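Local structure of carbon monoxide dehydrogenase (Thermococcus sp. AM4, 6T7J) at residues A328-A333 with V349-C354; G444-V449 with N619-K624. The protein is a carbon monoxide dehydrogenase that oxidises carbon monoxide to carbon dioxide at a metal cluster, which in this structure lacks nickel. All blocks are in the same frame, centred on the assembly; numbering follows the deposited sequence.

Contact 1 (A328-A333 with V349-C354); sequences AIITGA and VDVAQC
I329 and I330 meet V351 and A352 through aliphatic groups alone; no ring, amide or carboxylate presents a face or an edge here, so the fit rests on packed aliphatic carbons. Both isoleucines touch V351, whose CG1, anti to the backbone N (chi1 178°), reaches between them, 3.8 Å from I329 CB and 3.7 Å from I330 CG1. The V351 side chain runs roughly perpendicular to that of I330 and more slantwise to that of I329. I329 CG2 also touches V351 CG1 and goes on to the backbone of helix 347-352, 3.7 Å from A352 CA, with A352 CB beside it at 4.1 Å. Further along 328-333, T331 OG1 turns back to donate to A328 O at 2.7 Å, tilted 24° from the carbonyl plane, and G332 is the first residue to leave helical backbone angles, with positive phi. Both segments belong to a Rossmann-like parallel sheet domain. Helix 325-330 follows strand 318-320, whereas helix 347-352 is the beta-alpha-beta connection from strand 336-339 to 358-361. A352 rests on V359 of that last strand, I330 packs against A27 of helix 20-30, and D350 forms a salt bridge with K74 of the second subunit.

Contact 2 (G444-V449 with N619-K624); sequences GIVGIV and NVILEK
I621 carries the helix side of this contact, meeting G444 and V446 with two different branches. Its CG2 methyl lies against bare backbone, 4.1 Å from both G444 CA and G444 N. Glycine suits the spot, because the direction a CB would take leads straight at this methyl, and with no side chain the backbone at G444 and the helix come to 6.3 Å between G444 CA and I621 CA. The other branch is extended (chi2 174°), which carries I621 CD1 out to V446 CG2 at 3.7 Å; there the two side chains meet at a slant. V446 supplies the methyl that stands beside its own backbone N, CG1 being the one anti to it (chi1 172°). All three residues are buried, and the two segments meet by van der Waals packing, without a polar bond between them. Strand 444-448 lies inside a parallel sheet, with V446 hydrogen-bonded through its backbone to L475 and V477, and I445 to P547 and A549 on the other flank. I445 points away from helix 610-627 and touches L535 of helix 525-538. I621 also reaches V474, so through it helix 610-627 packs on strands 444-448 and 474-478, neighbours in the sheet.

Contact 1 closes before contact 2 opens along the chain, and the two lie on opposite sides of its centre, about 40 Å apart between centres and about 20 Å between nearest atoms. They share no helix or strand. Contact 1 joins two helices that connect strands of one parallel sheet, and contact 2 sets a helix against a strand of another; the two sheets have the same strand order, 3-2-1-4-5-6, a repeated Rossmann-like plan. Both sheets send residues to the cluster pocket: H269 and C304 follow strands 261-268 and 297-303, C451 and C481 follow strands 444-448 and 474-478. The contacts are thus one helix-helix and one helix-strand packing, in two domains that meet at one metal site.

Contact 1 (A328-A333 with V349-C354)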
ATOM      1  N   ALA A 328      29.998  10.509   0.346  1.00 47.66           N
ATOM      2  CA  ALA A 328      30.773  10.160  -0.840  1.00 49.02           C
ATOM      3  C   ALA A 328      30.868  11.340  -1.796  1.00 50.70           C
ATOM      4  O   ALA A 328      31.906  11.552  -2.434  1.00 50.75           O
ATOM      5  CB  ALA A 328      30.156   8.946  -1.534  1.00 47.60           C
ATOM      6  N   ILE A 329      29.798  12.130  -1.900  1.00 54.41           N
ATOM      7  CA  ILE A 329      29.841  13.319  -2.744  1.00 53.05           C
ATOM      8  C   ILE A 329      30.700  14.397  -2.099  1.00 49.31           C
ATOM      9  O   ILE A 329      31.286  15.236  -2.794  1.00 45.15           O
ATOM     10  CB  ILE A 329      28.411  13.820  -3.025  1.00 50.07           C
ATOM     11  CG1 ILE A 329      27.523  12.662  -3.485  1.00 46.65           C
ATOM     12  CG2 ILE A 329      28.420  14.935  -4.062  1.00 47.73           C
ATOM     13  CD1 ILE A 329      26.060  13.033  -3.623  1.00 50.72           C
ATOM     14  N   ILE A 330      30.802  14.392  -0.767  1.00 51.83           N
ATOM     15  CA  ILE A 330      31.565  15.422  -0.066  1.00 53.19           C
ATOM     16  C   ILE A 330      33.064  15.170  -0.126  1.00 58.17           C
ATOM     17  O   ILE A 330      33.849  16.058   0.232  1.00 58.36           O
ATOM     18  CB  ILE A 330      31.010  15.525   1.367  1.00 54.75           C
ATOM     19  CG1 ILE A 330      29.490  15.693   1.301  1.00 54.83           C
ATOM     20  CG2 ILE A 330      31.616  16.697   2.124  1.00 57.19           C
ATOM     21  CD1 ILE A 330      28.830  15.938   2.625  1.00 46.52           C
ATOM     22  N   THR A 331      33.490  13.993  -0.599  1.00 57.08           N
ATOM     23  CA  THR A 331      34.902  13.803  -0.914  1.00 53.04           C
ATOM     24  C   THR A 331      35.349  14.743  -2.024  1.00 57.45           C
ATOM     25  O   THR A 331      36.531  15.098  -2.100  1.00 57.11           O
ATOM     26  CB  THR A 331      35.175  12.354  -1.323  1.00 57.14           C
ATOM     27  OG1 THR A 331      34.520  12.073  -2.568  1.00 50.64           O
ATOM     28  CG2 THR A 331      34.682  11.387  -0.256  1.00 48.32           C
ATOM     29  N   GLY A 332      34.424  15.160  -2.886  1.00 51.98           N
ATOM     30  CA  GLY A 332      34.741  16.042  -3.989  1.00 54.42           C
ATOM     31  C   GLY A 332      35.285  15.359  -5.220  1.00 53.43           C
ATOM     32  O   GLY A 332      35.671  16.048  -6.171  1.00 57.10           O
ATOM     33  N   ALA A 333      35.319  14.027  -5.244  1.00 53.08           N
ATOM     34  CA  ALA A 333      35.937  13.285  -6.335  1.00 57.38           C
ATOM     35  C   ALA A 333      34.950  12.411  -7.098  1.00 54.12           C
ATOM     36  O   ALA A 333      35.378  11.596  -7.923  1.00 60.32           O
ATOM     37  CB  ALA A 333      37.086  12.421  -5.803  1.00 50.99           C
ATOM     38  N   VAL A 349      21.088  15.071  -4.249  1.00 51.80           N
ATOM     39  CA  VAL A 349      21.079  16.078  -5.304  1.00 53.76           C
ATOM     40  C   VAL A 349      21.579  17.409  -4.758  1.00 51.86           C
ATOM     41  O   VAL A 349      22.516  18.006  -5.302  1.00 59.45           O
ATOM     42  CB  VAL A 349      19.677  16.203  -5.925  1.00 51.07           C
ATOM     43  CG1 VAL A 349      19.564  17.490  -6.723  1.00 49.21           C
ATOM     44  CG2 VAL A 349      19.394  15.003  -6.809  1.00 53.56           C
ATOM     45  N   ASP A 350      20.983  17.870  -3.654  1.00 56.54           N
ATOM     46  CA  ASP A 350      21.427  19.101  -3.004  1.00 59.88           C
ATOM     47  C   ASP A 350      22.936  19.119  -2.827  1.00 52.95           C
ATOM     48  O   ASP A 350      23.625  20.016  -3.325  1.00 55.74           O
ATOM     49  CB  ASP A 350      20.743  19.250  -1.652  1.00 56.25           C
ATOM     50  CG  ASP A 350      19.352  19.760  -1.780  1.00 66.40           C
ATOM     51  OD1 ASP A 350      19.101  20.766  -2.468  1.00 74.93           O
ATOM     52  OD2 ASP A 350      18.487  19.117  -1.201  1.00 68.23           O
ATOM     53  N   VAL A 351      23.466  18.105  -2.137  1.00 54.39           N
ATOM     54  CA  VAL A 351      24.907  18.007  -1.912  1.00 52.11           C
ATOM     55  C   VAL A 351      25.653  18.067  -3.239  1.00 53.59           C
ATOM     56  O   VAL A 351      26.621  18.824  -3.397  1.00 56.45           O
ATOM     57  CB  VAL A 351      25.234  16.722  -1.133  1.00 47.42           C
ATOM     58  CG1 VAL A 351      26.734  16.578  -0.938  1.00 45.88           C
ATOM     59  CG2 VAL A 351      24.514  16.722   0.205  1.00 42.56           C
ATOM     60  N   ALA A 352      25.188  17.298  -4.228  1.00 56.17           N
ATOM     61  CA  ALA A 352      25.893  17.243  -5.503  1.00 57.30           C
ATOM     62  C   ALA A 352      25.904  18.589  -6.209  1.00 56.65           C
ATOM     63  O   ALA A 352      26.784  18.834  -7.040  1.00 57.50           O
ATOM     64  CB  ALA A 352      25.273  16.186  -6.418  1.00 55.98           C
ATOM     65  N   GLN A 353      24.953  19.470  -5.891  1.00 57.14           N
ATOM     66  CA  GLN A 353      24.923  20.774  -6.534  1.00 58.18           C
ATOM     67  C   GLN A 353      25.976  21.725  -5.985  1.00 60.53           C
ATOM     68  O   GLN A 353      26.192  22.789  -6.575  1.00 61.56           O
ATOM     69  CB  GLN A 353      23.530  21.392  -6.405  1.00 64.71           C
ATOM     70  CG  GLN A 353      22.638  21.097  -7.603  1.00 64.97           C
ATOM     71  CD  GLN A 353      21.166  21.320  -7.316  1.00 67.93           C
ATOM     72  OE1 GLN A 353      20.753  21.416  -6.161  1.00 72.76           O
ATOM     73  NE2 GLN A 353      20.365  21.403  -8.371  1.00 75.27           N
ATOM     74  N   CYS A 354      26.640  21.374  -4.886  1.00 60.70           N
ATOM     75  CA  CYS A 354      27.763  22.165  -4.403  1.00 61.13           C
ATOM     76  C   CYS A 354      29.095  21.655  -4.938  1.00 60.99           C
ATOM     77  O   CYS A 354      30.148  22.151  -4.527  1.00 59.60           O
ATOM     78  CB  CYS A 354      27.772  22.193  -2.873  1.00 57.43           C
ATOM     79  SG  CYS A 354      26.458  23.207  -2.155  1.00 70.84           S
TER

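Contact 2 (G444-V449 with N619-K624)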
ATOM      1  N   GLY A 444      26.345 -21.408  17.249  1.00 62.10           N
ATOM      2  CA  GLY A 444      25.207 -21.217  16.379  1.00 60.32           C
ATOM      3  C   GLY A 444      25.564 -20.303  15.231  1.00 60.56           C
ATOM      4  O   GLY A 444      26.730 -19.967  15.020  1.00 58.62           O
ATOM      5  N   ILE A 445      24.537 -19.911  14.483  1.00 64.90           N
ATOM      6  CA  ILE A 445      24.679 -18.993  13.360  1.00 61.05           C
ATOM      7  C   ILE A 445      23.726 -17.829  13.578  1.00 56.93           C
ATOM      8  O   ILE A 445      22.597 -18.019  14.040  1.00 55.99           O
ATOM      9  CB  ILE A 445      24.390 -19.686  12.012  1.00 57.15           C
ATOM     10  CG1 ILE A 445      25.205 -20.975  11.890  1.00 56.33           C
ATOM     11  CG2 ILE A 445      24.687 -18.749  10.849  1.00 48.72           C
ATOM     12  CD1 ILE A 445      24.669 -21.934  10.861  1.00 55.77           C
ATOM     13  N   VAL A 446      24.182 -16.622  13.262  1.00 55.90           N
ATOM     14  CA  VAL A 446      23.346 -15.435  13.380  1.00 49.97           C
ATOM     15  C   VAL A 446      23.452 -14.623  12.099  1.00 53.87           C
ATOM     16  O   VAL A 446      24.558 -14.309  11.643  1.00 56.66           O
ATOM     17  CB  VAL A 446      23.723 -14.575  14.601  1.00 51.88           C
ATOM     18  CG1 VAL A 446      22.967 -13.253  14.565  1.00 49.75           C
ATOM     19  CG2 VAL A 446      23.410 -15.324  15.883  1.00 53.94           C
ATOM     20  N   GLY A 447      22.301 -14.291  11.518  1.00 45.94           N
ATOM     21  CA  GLY A 447      22.247 -13.401  10.379  1.00 52.75           C
ATOM     22  C   GLY A 447      22.013 -11.962  10.791  1.00 46.44           C
ATOM     23  O   GLY A 447      21.017 -11.646  11.446  1.00 43.31           O
ATOM     24  N   ILE A 448      22.935 -11.082  10.418  1.00 45.44           N
ATOM     25  CA  ILE A 448      22.834  -9.658  10.705  1.00 47.22           C
ATOM     26  C   ILE A 448      22.582  -8.918   9.397  1.00 50.84           C
ATOM     27  O   ILE A 448      23.299  -9.113   8.403  1.00 52.20           O
ATOM     28  CB  ILE A 448      24.087  -9.132  11.425  1.00 50.67           C
ATOM     29  CG1 ILE A 448      24.586 -10.167  12.438  1.00 50.18           C
ATOM     30  CG2 ILE A 448      23.761  -7.842  12.145  1.00 44.75           C
ATOM     31  CD1 ILE A 448      25.805  -9.723  13.220  1.00 51.54           C
ATOM     32  N   VAL A 449      21.540  -8.094   9.392  1.00 49.97           N
ATOM     33  CA  VAL A 449      21.052  -7.403   8.211  1.00 45.71           C
ATOM     34  C   VAL A 449      20.638  -5.998   8.627  1.00 47.12           C
ATOM     35  O   VAL A 449      20.690  -5.638   9.806  1.00 53.53           O
ATOM     36  CB  VAL A 449      19.863  -8.141   7.557  1.00 47.18           C
ATOM     37  CG1 VAL A 449      20.216  -9.597   7.264  1.00 51.18           C
ATOM     38  CG2 VAL A 449      18.637  -8.064   8.457  1.00 41.76           C
ATOM     39  N   ASN A 619      22.262 -16.253  24.674  1.00 51.61           N
ATOM     40  CA  ASN A 619      21.485 -17.050  25.618  1.00 56.63           C
ATOM     41  C   ASN A 619      20.367 -17.807  24.912  1.00 54.61           C
ATOM     42  O   ASN A 619      20.080 -18.960  25.252  1.00 57.61           O
ATOM     43  CB  ASN A 619      20.921 -16.156  26.721  1.00 57.87           C
ATOM     44  CG  ASN A 619      21.944 -15.847  27.796  1.00 64.24           C
ATOM     45  OD1 ASN A 619      22.919 -16.581  27.969  1.00 62.40           O
ATOM     46  ND2 ASN A 619      21.731 -14.755  28.522  1.00 56.90           N
ATOM     47  N   VAL A 620      19.731 -17.179  23.921  1.00 53.92           N
ATOM     48  CA  VAL A 620      18.706 -17.872  23.143  1.00 53.51           C
ATOM     49  C   VAL A 620      19.323 -19.035  22.372  1.00 52.19           C
ATOM     50  O   VAL A 620      18.734 -20.122  22.270  1.00 53.50           O
ATOM     51  CB  VAL A 620      17.983 -16.878  22.212  1.00 49.64           C
ATOM     52  CG1 VAL A 620      17.379 -17.591  21.010  1.00 43.89           C
ATOM     53  CG2 VAL A 620      16.911 -16.118  22.979  1.00 48.27           C
ATOM     54  N   ILE A 621      20.527 -18.832  21.832  1.00 49.93           N
ATOM     55  CA  ILE A 621      21.217 -19.909  21.127  1.00 57.40           C
ATOM     56  C   ILE A 621      21.534 -21.055  22.082  1.00 60.09           C
ATOM     57  O   ILE A 621      21.362 -22.231  21.742  1.00 58.04           O
ATOM     58  CB  ILE A 621      22.486 -19.375  20.440  1.00 50.46           C
ATOM     59  CG1 ILE A 621      22.113 -18.478  19.257  1.00 54.91           C
ATOM     60  CG2 ILE A 621      23.371 -20.525  19.981  1.00 53.24           C
ATOM     61  CD1 ILE A 621      23.297 -17.791  18.617  1.00 49.24           C
ATOM     62  N   LEU A 622      22.004 -20.731  23.290  1.00 59.05           N
ATOM     63  CA  LEU A 622      22.282 -21.769  24.278  1.00 60.83           C
ATOM     64  C   LEU A 622      21.009 -22.511  24.668  1.00 61.74           C
ATOM     65  O   LEU A 622      21.034 -23.726  24.903  1.00 62.74           O
ATOM     66  CB  LEU A 622      22.947 -21.157  25.512  1.00 57.65           C
ATOM     67  CG  LEU A 622      24.402 -20.709  25.362  1.00 57.11           C
ATOM     68  CD1 LEU A 622      25.005 -20.397  26.723  1.00 57.06           C
ATOM     69  CD2 LEU A 622      25.224 -21.763  24.636  1.00 58.31           C
ATOM     70  N   GLU A 623      19.886 -21.794  24.739  1.00 57.49           N
ATOM     71  CA  GLU A 623      18.600 -22.428  25.011  1.00 58.32           C
ATOM     72  C   GLU A 623      18.241 -23.424  23.914  1.00 62.78           C
ATOM     73  O   GLU A 623      17.820 -24.556  24.192  1.00 61.96           O
ATOM     74  CB  GLU A 623      17.520 -21.355  25.142  1.00 61.86           C
ATOM     75  CG  GLU A 623      16.346 -21.731  26.019  1.00 70.65           C
ATOM     76  CD  GLU A 623      15.440 -20.548  26.296  1.00 76.02           C
ATOM     77  OE1 GLU A 623      14.355 -20.467  25.678  1.00 69.14           O
ATOM     78  OE2 GLU A 623      15.818 -19.696  27.127  1.00 70.40           O
ATOM     79  N   LYS A 624      18.404 -23.015  22.654  1.00 62.73           N
ATOM     80  CA  LYS A 624      18.115 -23.913  21.540  1.00 59.57           C
ATOM     81  C   LYS A 624      19.070 -25.102  21.517  1.00 58.93           C
ATOM     82  O   LYS A 624      18.690 -26.194  21.079  1.00 56.06           O
ATOM     83  CB  LYS A 624      18.180 -23.151  20.217  1.00 59.43           C
ATOM     84  CG  LYS A 624      17.165 -22.024  20.100  1.00 52.53           C
ATOM     85  CD  LYS A 624      15.934 -22.471  19.335  1.00 54.19           C
ATOM     86  CE  LYS A 624      14.688 -21.734  19.805  1.00 56.40           C
ATOM     87  NZ  LYS A 624      14.865 -20.259  19.775  1.00 53.91           N
TER